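Local coordinates for protein ElaA (Pseudomonas aeruginosa, PDB 1XEB) that probably acts as an N-acetyltransferase of the GNAT superfamily, transferring an acetyl group from acetyl-coenzyme A to an amine, at residues 120-125 and 145-150; 35-40 and 78-83; 92-97 and 126-131. One frame throughout, in Å; residues are numbered along the deposited sequence.

Contact 1 (120-125 and 145-150)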
loop_
_atom_site.group_PDB
_atom_site.type_symbol
_atom_site.label_atom_id
_atom_site.label_comp_id
_atom_site.label_asym_id
_atom_site.label_seq_id
_atom_site.Cartn_x
_atom_site.Cartn_y
_atom_site.Cartn_z
ATOM N N HIS A 120 -15.614 4.956 -3.279
ATOM C CA HIS A 120 -15.879 6.284 -2.734
ATOM C C HIS A 120 -14.697 7.253 -2.598
ATOM O O HIS A 120 -14.782 8.388 -3.078
ATOM C CB HIS A 120 -16.636 6.187 -1.390
ATOM C CG HIS A 120 -15.828 5.627 -0.260
ATOM N ND1 HIS A 120 -15.864 4.295 0.093
ATOM C CD2 HIS A 120 -14.960 6.220 0.596
ATOM C CE1 HIS A 120 -15.054 4.091 1.117
ATOM N NE2 HIS A 120 -14.494 5.243 1.441
ATOM N N LEU A 121 -13.603 6.851 -1.960
ATOM C CA LEU A 121 -12.488 7.786 -1.832
ATOM C C LEU A 121 -11.776 7.977 -3.162
ATOM O O LEU A 121 -10.549 8.028 -3.233
ATOM C CB LEU A 121 -11.502 7.334 -0.740
ATOM C CG LEU A 121 -11.398 5.862 -0.340
ATOM C CD1 LEU A 121 -11.049 5.047 -1.561
ATOM C CD2 LEU A 121 -10.336 5.681 0.752
ATOM N N GLN A 122 -12.577 8.110 -4.215
ATOM C CA GLN A 122 -12.071 8.286 -5.573
ATOM C C GLN A 122 -11.536 9.709 -5.801
ATOM O O GLN A 122 -10.591 9.904 -6.569
ATOM C CB GLN A 122 -13.184 7.938 -6.574
ATOM C CG GLN A 122 -12.776 7.927 -8.035
ATOM C CD GLN A 122 -13.911 7.490 -8.968
ATOM O OE1 GLN A 122 -13.871 7.738 -10.181
ATOM N NE2 GLN A 122 -14.918 6.829 -8.407
ATOM N N ALA A 123 -12.121 10.697 -5.121
ATOM C CA ALA A 123 -11.669 12.082 -5.259
ATOM C C ALA A 123 -10.348 12.268 -4.521
ATOM O O ALA A 123 -9.448 12.970 -4.986
ATOM C CB ALA A 123 -12.709 13.038 -4.699
ATOM N N TYR A 124 -10.247 11.633 -3.364
ATOM C CA TYR A 124 -9.055 11.704 -2.535
ATOM C C TYR A 124 -7.778 11.436 -3.328
ATOM O O TYR A 124 -6.774 12.115 -3.152
ATOM C CB TYR A 124 -9.184 10.700 -1.389
ATOM C CG TYR A 124 -7.984 10.621 -0.490
ATOM C CD1 TYR A 124 -6.889 9.812 -0.813
ATOM C CD2 TYR A 124 -7.943 11.342 0.698
ATOM C CE1 TYR A 124 -5.781 9.723 0.040
ATOM C CE2 TYR A 124 -6.846 11.262 1.549
ATOM C CZ TYR A 124 -5.774 10.451 1.215
ATOM O OH TYR A 124 -4.714 10.369 2.081
ATOM N N TYR A 125 -7.823 10.435 -4.197
ATOM C CA TYR A 125 -6.667 10.075 -5.011
ATOM C C TYR A 125 -6.556 10.973 -6.229
ATOM O O TYR A 125 -5.461 11.267 -6.692
ATOM C CB TYR A 125 -6.771 8.612 -5.452
ATOM C CG TYR A 125 -6.680 7.644 -4.306
ATOM C CD1 TYR A 125 -5.462 7.375 -3.690
ATOM C CD2 TYR A 125 -7.820 7.034 -3.800
ATOM C CE1 TYR A 125 -5.386 6.526 -2.599
ATOM C CE2 TYR A 125 -7.755 6.191 -2.710
ATOM C CZ TYR A 125 -6.539 5.940 -2.110
ATOM O OH TYR A 125 -6.490 5.120 -0.997
ATOM N N ILE A 145 -12.315 0.756 -7.611
ATOM C CA ILE A 145 -12.135 1.257 -8.951
ATOM C C ILE A 145 -10.639 1.451 -9.150
ATOM O O ILE A 145 -9.964 2.014 -8.308
ATOM C CB ILE A 145 -12.918 2.594 -9.117
ATOM C CG1 ILE A 145 -12.804 3.116 -10.539
ATOM C CG2 ILE A 145 -12.403 3.634 -8.131
ATOM C CD1 ILE A 145 -13.785 4.253 -10.810
ATOM N N GLY A 146 -10.118 0.951 -10.258
ATOM C CA GLY A 146 -8.703 1.093 -10.508
ATOM C C GLY A 146 -8.377 2.468 -11.038
ATOM O O GLY A 146 -9.042 2.974 -11.939
HETATM N N MSE A 147 -7.325 3.061 -10.488
HETATM C CA MSE A 147 -6.896 4.388 -10.883
HETATM C C MSE A 147 -5.404 4.392 -11.128
HETATM O O MSE A 147 -4.657 3.682 -10.447
HETATM C CB MSE A 147 -7.229 5.390 -9.769
HETATM C CG MSE A 147 -8.670 5.315 -9.285
HETATM SE SE MSE A 147 -9.118 6.634 -7.922
HETATM C CE MSE A 147 -9.259 8.171 -9.097
ATOM N N ARG A 148 -4.962 5.177 -12.108
ATOM C CA ARG A 148 -3.537 5.276 -12.380
ATOM C C ARG A 148 -3.127 6.734 -12.450
ATOM O O ARG A 148 -3.910 7.597 -12.837
ATOM C CB ARG A 148 -3.150 4.558 -13.678
ATOM C CG ARG A 148 -3.667 5.210 -14.929
ATOM C CD ARG A 148 -2.529 5.673 -15.808
ATOM N NE ARG A 148 -1.659 4.577 -16.207
ATOM C CZ ARG A 148 -0.703 4.684 -17.126
ATOM N NH1 ARG A 148 0.058 3.634 -17.426
ATOM N NH2 ARG A 148 -0.518 5.838 -17.757
ATOM N N ARG A 149 -1.884 6.989 -12.068
ATOM C CA ARG A 149 -1.341 8.323 -12.042
ATOM C C ARG A 149 -0.231 8.517 -13.060
ATOM O O ARG A 149 0.732 7.760 -13.079
ATOM C CB ARG A 149 -0.812 8.614 -10.635
ATOM C CG ARG A 149 -0.077 9.927 -10.486
ATOM C CD ARG A 149 0.422 10.071 -9.060
ATOM N NE ARG A 149 0.780 11.447 -8.743
ATOM C CZ ARG A 149 1.987 11.966 -8.913
ATOM N NH1 ARG A 149 2.200 13.232 -8.597
ATOM N NH2 ARG A 149 2.978 11.213 -9.376
ATOM N N ALA A 150 -0.392 9.546 -13.895
ATOM C CA ALA A 150 0.572 9.942 -14.926
ATOM C C ALA A 150 1.216 8.794 -15.690
ATOM O O ALA A 150 2.456 8.632 -15.551
ATOM C CB ALA A 150 1.658 10.820 -14.309
ATOM O OXT ALA A 150 0.474 8.086 -16.419
#
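Selenomethionine M147 reaches from strand 142-149 into the start of helix 122-126 and meets Q122 and Y125 there. The tight part lies at its tip: M147 CE sits 3.3 Å from the carbonyl oxygen Q122 O and 3.7 Å from Q122 CG, so the methyl touches both the backbone oxygen and the CG methylene of one residue. A bend at the last torsion (chi3 76°) swings that methyl across the helix start. One atom back, M147 SE rests 3.9 Å from Y125 CB. The selenium also makes a Met-aromatic contact with the Y125 ring, approaching obliquely with 5.3 Å between SE and the ring centroid. Behind this, Y125 packs on L115 and A117 of strand 113-118 and on F130, which closes the helix over the sheet.

The other end is looser. The Q122 side chain runs straight out, with CG anti to the backbone N (chi1 -174°), and crosses I145 at about a right angle. Here the amide merely lies against a methyl, the nearest approach being 3.5 Å from Q122 OE1 to I145 CD1. Q122 stays partly exposed, and its NE2 is hydrogen-bonded to A119 O, just before the helix.

No hydrogen bond links the two segments. What joins this short helix of the GNAT fold to the C-terminal strand is therefore van der Waals contact around the tip of a methionine (selenomethionine in the crystal), while the directional bonding is left to the neighbouring strands of the sheet.

Contact 2 (35-40 and 78-83)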
loop_
_atom_site.group_PDB
_atom_site.type_symbol
_atom_site.label_atom_id
_atom_site.label_comp_id
_atom_site.label_asym_id
_atom_site.label_seq_id
_atom_site.Cartn_x
_atom_site.Cartn_y
_atom_site.Cartn_z
ATOM N N CYS A 35 -13.036 -9.544 7.022
ATOM C CA CYS A 35 -12.854 -10.086 5.693
ATOM C C CYS A 35 -11.902 -11.280 5.736
ATOM O O CYS A 35 -10.693 -11.120 5.768
ATOM C CB CYS A 35 -12.301 -8.979 4.793
ATOM S SG CYS A 35 -12.180 -9.425 3.064
ATOM N N PRO A 36 -12.450 -12.501 5.742
ATOM C CA PRO A 36 -11.616 -13.700 5.787
ATOM C C PRO A 36 -11.067 -14.056 4.422
ATOM O O PRO A 36 -11.475 -15.063 3.817
ATOM C CB PRO A 36 -12.571 -14.752 6.327
ATOM C CG PRO A 36 -13.865 -14.370 5.665
ATOM C CD PRO A 36 -13.884 -12.855 5.808
ATOM N N TYR A 37 -10.142 -13.221 3.946
ATOM C CA TYR A 37 -9.520 -13.423 2.651
ATOM C C TYR A 37 -8.046 -13.751 2.871
ATOM O O TYR A 37 -7.549 -13.662 3.991
ATOM C CB TYR A 37 -9.683 -12.176 1.779
ATOM C CG TYR A 37 -8.619 -11.110 1.959
ATOM C CD1 TYR A 37 -8.416 -10.484 3.189
ATOM C CD2 TYR A 37 -7.825 -10.718 0.885
ATOM C CE1 TYR A 37 -7.437 -9.486 3.339
ATOM C CE2 TYR A 37 -6.857 -9.731 1.019
ATOM C CZ TYR A 37 -6.664 -9.116 2.241
ATOM O OH TYR A 37 -5.704 -8.138 2.345
ATOM N N GLN A 38 -7.362 -14.128 1.794
ATOM C CA GLN A 38 -5.961 -14.526 1.853
ATOM C C GLN A 38 -4.993 -13.367 1.840
ATOM O O GLN A 38 -4.464 -12.996 0.797
ATOM C CB GLN A 38 -5.640 -15.480 0.693
ATOM C CG GLN A 38 -4.164 -15.828 0.559
ATOM C CD GLN A 38 -3.555 -16.334 1.869
ATOM O OE1 GLN A 38 -3.349 -15.567 2.835
ATOM N NE2 GLN A 38 -3.272 -17.637 1.910
ATOM N N GLU A 39 -4.746 -12.820 3.023
ATOM C CA GLU A 39 -3.846 -11.696 3.199
ATOM C C GLU A 39 -2.432 -11.992 2.710
ATOM O O GLU A 39 -1.786 -11.127 2.121
ATOM C CB GLU A 39 -3.816 -11.313 4.681
ATOM C CG GLU A 39 -2.986 -10.084 5.031
ATOM C CD GLU A 39 -3.475 -8.836 4.329
ATOM O OE1 GLU A 39 -4.669 -8.512 4.488
ATOM O OE2 GLU A 39 -2.669 -8.184 3.627
ATOM N N VAL A 40 -1.939 -13.198 2.972
ATOM C CA VAL A 40 -0.586 -13.590 2.565
ATOM C C VAL A 40 -0.724 -14.082 1.135
ATOM O O VAL A 40 -0.727 -15.283 0.873
ATOM C CB VAL A 40 -0.075 -14.724 3.463
ATOM C CG1 VAL A 40 1.400 -14.974 3.213
ATOM C CG2 VAL A 40 -0.356 -14.379 4.911
ATOM N N ILE A 78 0.636 0.121 -6.139
ATOM C CA ILE A 78 0.604 0.503 -4.726
ATOM C C ILE A 78 -0.599 -0.211 -4.112
ATOM O O ILE A 78 -1.684 -0.158 -4.660
ATOM C CB ILE A 78 0.434 2.032 -4.593
ATOM C CG1 ILE A 78 1.778 2.714 -4.734
ATOM C CG2 ILE A 78 -0.210 2.391 -3.278
ATOM C CD1 ILE A 78 1.651 4.211 -4.851
ATOM N N GLY A 79 -0.408 -0.878 -2.981
ATOM C CA GLY A 79 -1.509 -1.581 -2.357
ATOM C C GLY A 79 -1.267 -1.822 -0.881
ATOM O O GLY A 79 -0.248 -1.390 -0.335
ATOM N N ARG A 80 -2.200 -2.527 -0.243
ATOM C CA ARG A 80 -2.130 -2.834 1.180
ATOM C C ARG A 80 -1.837 -1.577 2.013
ATOM O O ARG A 80 -1.055 -1.611 2.970
ATOM C CB ARG A 80 -1.067 -3.902 1.417
ATOM C CG ARG A 80 -1.415 -5.259 0.828
ATOM C CD ARG A 80 -2.612 -5.840 1.542
ATOM N NE ARG A 80 -2.786 -7.282 1.336
ATOM C CZ ARG A 80 -3.298 -7.841 0.250
ATOM N NH1 ARG A 80 -3.414 -9.164 0.178
ATOM N NH2 ARG A 80 -3.695 -7.086 -0.763
ATOM N N VAL A 81 -2.463 -0.467 1.624
ATOM C CA VAL A 81 -2.287 0.807 2.316
ATOM C C VAL A 81 -3.032 0.701 3.640
ATOM O O VAL A 81 -4.249 0.493 3.667
ATOM C CB VAL A 81 -2.841 1.988 1.476
ATOM C CG1 VAL A 81 -2.807 3.272 2.298
ATOM C CG2 VAL A 81 -2.001 2.162 0.212
ATOM N N VAL A 82 -2.292 0.834 4.737
ATOM C CA VAL A 82 -2.888 0.678 6.058
ATOM C C VAL A 82 -2.211 1.523 7.133
ATOM O O VAL A 82 -1.029 1.850 7.053
ATOM C CB VAL A 82 -2.838 -0.829 6.487
ATOM C CG1 VAL A 82 -1.393 -1.270 6.700
ATOM C CG2 VAL A 82 -3.631 -1.057 7.750
ATOM N N SER A 83 -2.979 1.869 8.149
ATOM C CA SER A 83 -2.449 2.646 9.247
ATOM C C SER A 83 -3.141 2.088 10.473
ATOM O O SER A 83 -4.328 1.783 10.423
ATOM C CB SER A 83 -2.786 4.130 9.061
ATOM O OG SER A 83 -4.161 4.371 9.312
#
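R80 leaves strand 76-83 toward the loop at 35-40 and ends among Y37 and E39. Its CB already points at that loop, and a bend at the second torsion (chi2 -66°) turns the chain as it goes. R80 CD passes 3.1 Å from E39 OE2. NE then meets the same carboxylate oxygen, forming the salt bridge; the modelled 2.5 Å between R80 NE and E39 OE2 is very short, and its exact value should not be pressed. The carboxylate stands nearly perpendicular to the guanidinium (planes 83° apart), unlike a flat two-pronged pair. CZ lies beneath the hydroxyl alone: Y37 OH sits 3.0 Å above the guanidinium plane of R80, displaced toward its rim, and the angles are too poor for a hydrogen bond to NE or NH1. At the tip, R80 NH1 donates to the backbone oxygen E39 O over 3.2 Å, a fairly straight bond (158° at the hydrogen) lying near the guanidinium plane.

E39 is well tied down. Its OE1 accepts from Y37 OH, again very short in the model, and OE2 also forms a salt bridge with R25 of helix 15-32. Two arginines on one buried carboxylate would be expected to favour its charged form.

R80 itself has left-handed backbone angles. G79 pairs with R65 and V82 with Y63, which leaves one extra residue on this side: a beta bulge. Such a bulge, in the strand leading to the stretch from R88 to G93, which runs into helix 92-108 and fits the family's pyrophosphate-binding pattern, is a hallmark of the GNAT acetyltransferase fold.

Contact 3 (92-97 and 126-131)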
loop_
_atom_site.group_PDB
_atom_site.type_symbol
_atom_site.label_atom_id
_atom_site.label_comp_id
_atom_site.label_asym_id
_atom_site.label_seq_id
_atom_site.Cartn_x
_atom_site.Cartn_y
_atom_site.Cartn_z
ATOM N N LEU A 92 -1.681 10.201 8.538
ATOM C CA LEU A 92 -0.662 9.231 8.143
ATOM C C LEU A 92 -0.888 8.882 6.681
ATOM O O LEU A 92 0.060 8.615 5.937
ATOM C CB LEU A 92 -0.732 7.965 8.998
ATOM C CG LEU A 92 0.265 7.909 10.163
ATOM C CD1 LEU A 92 -0.058 6.725 11.065
ATOM C CD2 LEU A 92 1.679 7.794 9.630
ATOM N N GLY A 93 -2.155 8.893 6.273
ATOM C CA GLY A 93 -2.490 8.600 4.894
ATOM C C GLY A 93 -1.720 9.480 3.919
ATOM O O GLY A 93 -1.163 8.988 2.925
ATOM N N HIS A 94 -1.682 10.784 4.187
ATOM C CA HIS A 94 -0.962 11.708 3.314
ATOM C C HIS A 94 0.557 11.465 3.348
ATOM O O HIS A 94 1.251 11.628 2.331
ATOM C CB HIS A 94 -1.278 13.163 3.695
ATOM C CG HIS A 94 -2.664 13.601 3.321
ATOM N ND1 HIS A 94 -3.137 13.563 2.026
ATOM C CD2 HIS A 94 -3.678 14.085 4.075
ATOM C CE1 HIS A 94 -4.384 14.000 1.999
ATOM N NE2 HIS A 94 -4.736 14.322 3.230
ATOM N N GLN A 95 1.081 11.072 4.506
ATOM C CA GLN A 95 2.518 10.808 4.615
ATOM C C GLN A 95 2.896 9.540 3.842
ATOM O O GLN A 95 3.977 9.457 3.239
ATOM C CB GLN A 95 2.916 10.683 6.084
ATOM C CG GLN A 95 2.591 11.928 6.899
ATOM C CD GLN A 95 2.957 11.784 8.373
ATOM O OE1 GLN A 95 4.138 11.671 8.734
ATOM N NE2 GLN A 95 1.941 11.786 9.234
ATOM N N LEU A 96 1.993 8.561 3.848
ATOM C CA LEU A 96 2.214 7.308 3.141
ATOM C C LEU A 96 2.238 7.588 1.644
ATOM O O LEU A 96 3.218 7.291 0.955
ATOM C CB LEU A 96 1.094 6.316 3.464
ATOM C CG LEU A 96 1.147 5.622 4.823
ATOM C CD1 LEU A 96 -0.248 5.208 5.241
ATOM C CD2 LEU A 96 2.086 4.424 4.752
HETATM N N MSE A 97 1.160 8.177 1.151
HETATM C CA MSE A 97 1.054 8.496 -0.260
HETATM C C MSE A 97 2.227 9.342 -0.747
HETATM O O MSE A 97 2.736 9.119 -1.851
HETATM C CB MSE A 97 -0.251 9.236 -0.524
HETATM C CG MSE A 97 -0.836 8.960 -1.907
HETATM SE SE MSE A 97 -1.202 7.065 -2.189
HETATM C CE MSE A 97 -1.466 6.501 -0.362
ATOM N N GLY A 126 -7.698 11.403 -6.750
ATOM C CA GLY A 126 -7.675 12.266 -7.909
ATOM C C GLY A 126 -6.836 13.490 -7.621
ATOM O O GLY A 126 -6.267 14.090 -8.531
ATOM N N ARG A 127 -6.756 13.864 -6.346
ATOM C CA ARG A 127 -5.968 15.027 -5.950
ATOM C C ARG A 127 -4.484 14.711 -5.982
ATOM O O ARG A 127 -3.643 15.612 -5.975
ATOM C CB ARG A 127 -6.384 15.514 -4.558
ATOM C CG ARG A 127 -7.547 16.500 -4.612
ATOM C CD ARG A 127 -8.655 16.116 -3.659
ATOM N NE ARG A 127 -9.926 16.703 -4.073
ATOM C CZ ARG A 127 -11.097 16.415 -3.512
ATOM N NH1 ARG A 127 -11.156 15.542 -2.509
ATOM N NH2 ARG A 127 -12.204 17.000 -3.949
ATOM N N TYR A 128 -4.160 13.426 -6.009
ATOM C CA TYR A 128 -2.763 13.025 -6.080
ATOM C C TYR A 128 -2.444 12.781 -7.544
ATOM O O TYR A 128 -1.375 12.297 -7.900
ATOM C CB TYR A 128 -2.529 11.766 -5.262
ATOM C CG TYR A 128 -2.209 12.035 -3.818
ATOM C CD1 TYR A 128 -0.887 12.080 -3.380
ATOM C CD2 TYR A 128 -3.223 12.201 -2.880
ATOM C CE1 TYR A 128 -0.581 12.274 -2.038
ATOM C CE2 TYR A 128 -2.931 12.396 -1.534
ATOM C CZ TYR A 128 -1.610 12.427 -1.117
ATOM O OH TYR A 128 -1.309 12.572 0.218
ATOM N N GLY A 129 -3.402 13.118 -8.392
ATOM C CA GLY A 129 -3.194 12.954 -9.811
ATOM C C GLY A 129 -3.665 11.647 -10.394
ATOM O O GLY A 129 -3.395 11.363 -11.562
ATOM N N PHE A 130 -4.361 10.842 -9.605
ATOM C CA PHE A 130 -4.856 9.573 -10.122
ATOM C C PHE A 130 -6.163 9.796 -10.879
ATOM O O PHE A 130 -6.948 10.665 -10.518
ATOM C CB PHE A 130 -5.073 8.580 -8.978
ATOM C CG PHE A 130 -3.797 7.980 -8.436
ATOM C CD1 PHE A 130 -3.301 6.787 -8.950
ATOM C CD2 PHE A 130 -3.105 8.604 -7.403
ATOM C CE1 PHE A 130 -2.122 6.214 -8.434
ATOM C CE2 PHE A 130 -1.941 8.051 -6.886
ATOM C CZ PHE A 130 -1.445 6.849 -7.403
ATOM N N VAL A 131 -6.377 9.020 -11.942
ATOM C CA VAL A 131 -7.600 9.110 -12.736
ATOM C C VAL A 131 -8.167 7.705 -12.903
ATOM O O VAL A 131 -7.415 6.738 -12.986
ATOM C CB VAL A 131 -7.326 9.718 -14.140
ATOM C CG1 VAL A 131 -8.619 9.749 -14.967
ATOM C CG2 VAL A 131 -6.769 11.133 -13.995
#
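Y128 OH is joined to H94 ND1 at 2.8 Å, a hydrogen bond in which either atom could be the donor. It ties the first turns of helix 92-108, in the GNAT fold, to the Schellman turn that ends helix 122-126. The bond lies near the plane of both rings. Y128 and H94 meet rim to rim, their planes only 18° apart, and the imidazole also meets the ring of Y124. A weak and unsettled second option for the hydroxyl proton is the carbonyl H94 O.

Selenomethionine M97 fills in over one face of the phenol. Its CG makes a CH-pi contact, 3.5 Å from the centroid of the Y128 ring, with the closest approach at 3.3 Å between M97 CG and Y128 CE1. Further along, M97 SE adds a longer Met-aromatic contact to the same ring. Y128 is thus held at its tip by a polar bond and across its face by methylenes, with 93 Å² of it buried against the helix. Behind the ring, G129 takes a positive phi (93°), and F130 N closes the Schellman motif by bonding back to Y125 O.

How the contacts relate
Contact 2 comes first along the chain and closes before the others open; contacts 1 and 3 then interleave, in the order 92-97, 120-125, 126-131, 145-150. Their centres lie about 9 Å apart, and they are directly bonded: R149 NE probably donates to Y128 O, and strands 130-132 and 142-149 are neighbours in the one mixed sheet that all three contacts reach. Contact 2 is about 18 Å, centre to centre, from each of them. It does not touch contact 1, but V82 packs on L96 of contact 3. Within one GNAT domain, contact 1 packs helix 122-126 on strand 142-149, contact 3 ties helix 92-108 to the turn after helix 122-126, and contact 2 fastens the 35-40 loop to strand 76-83.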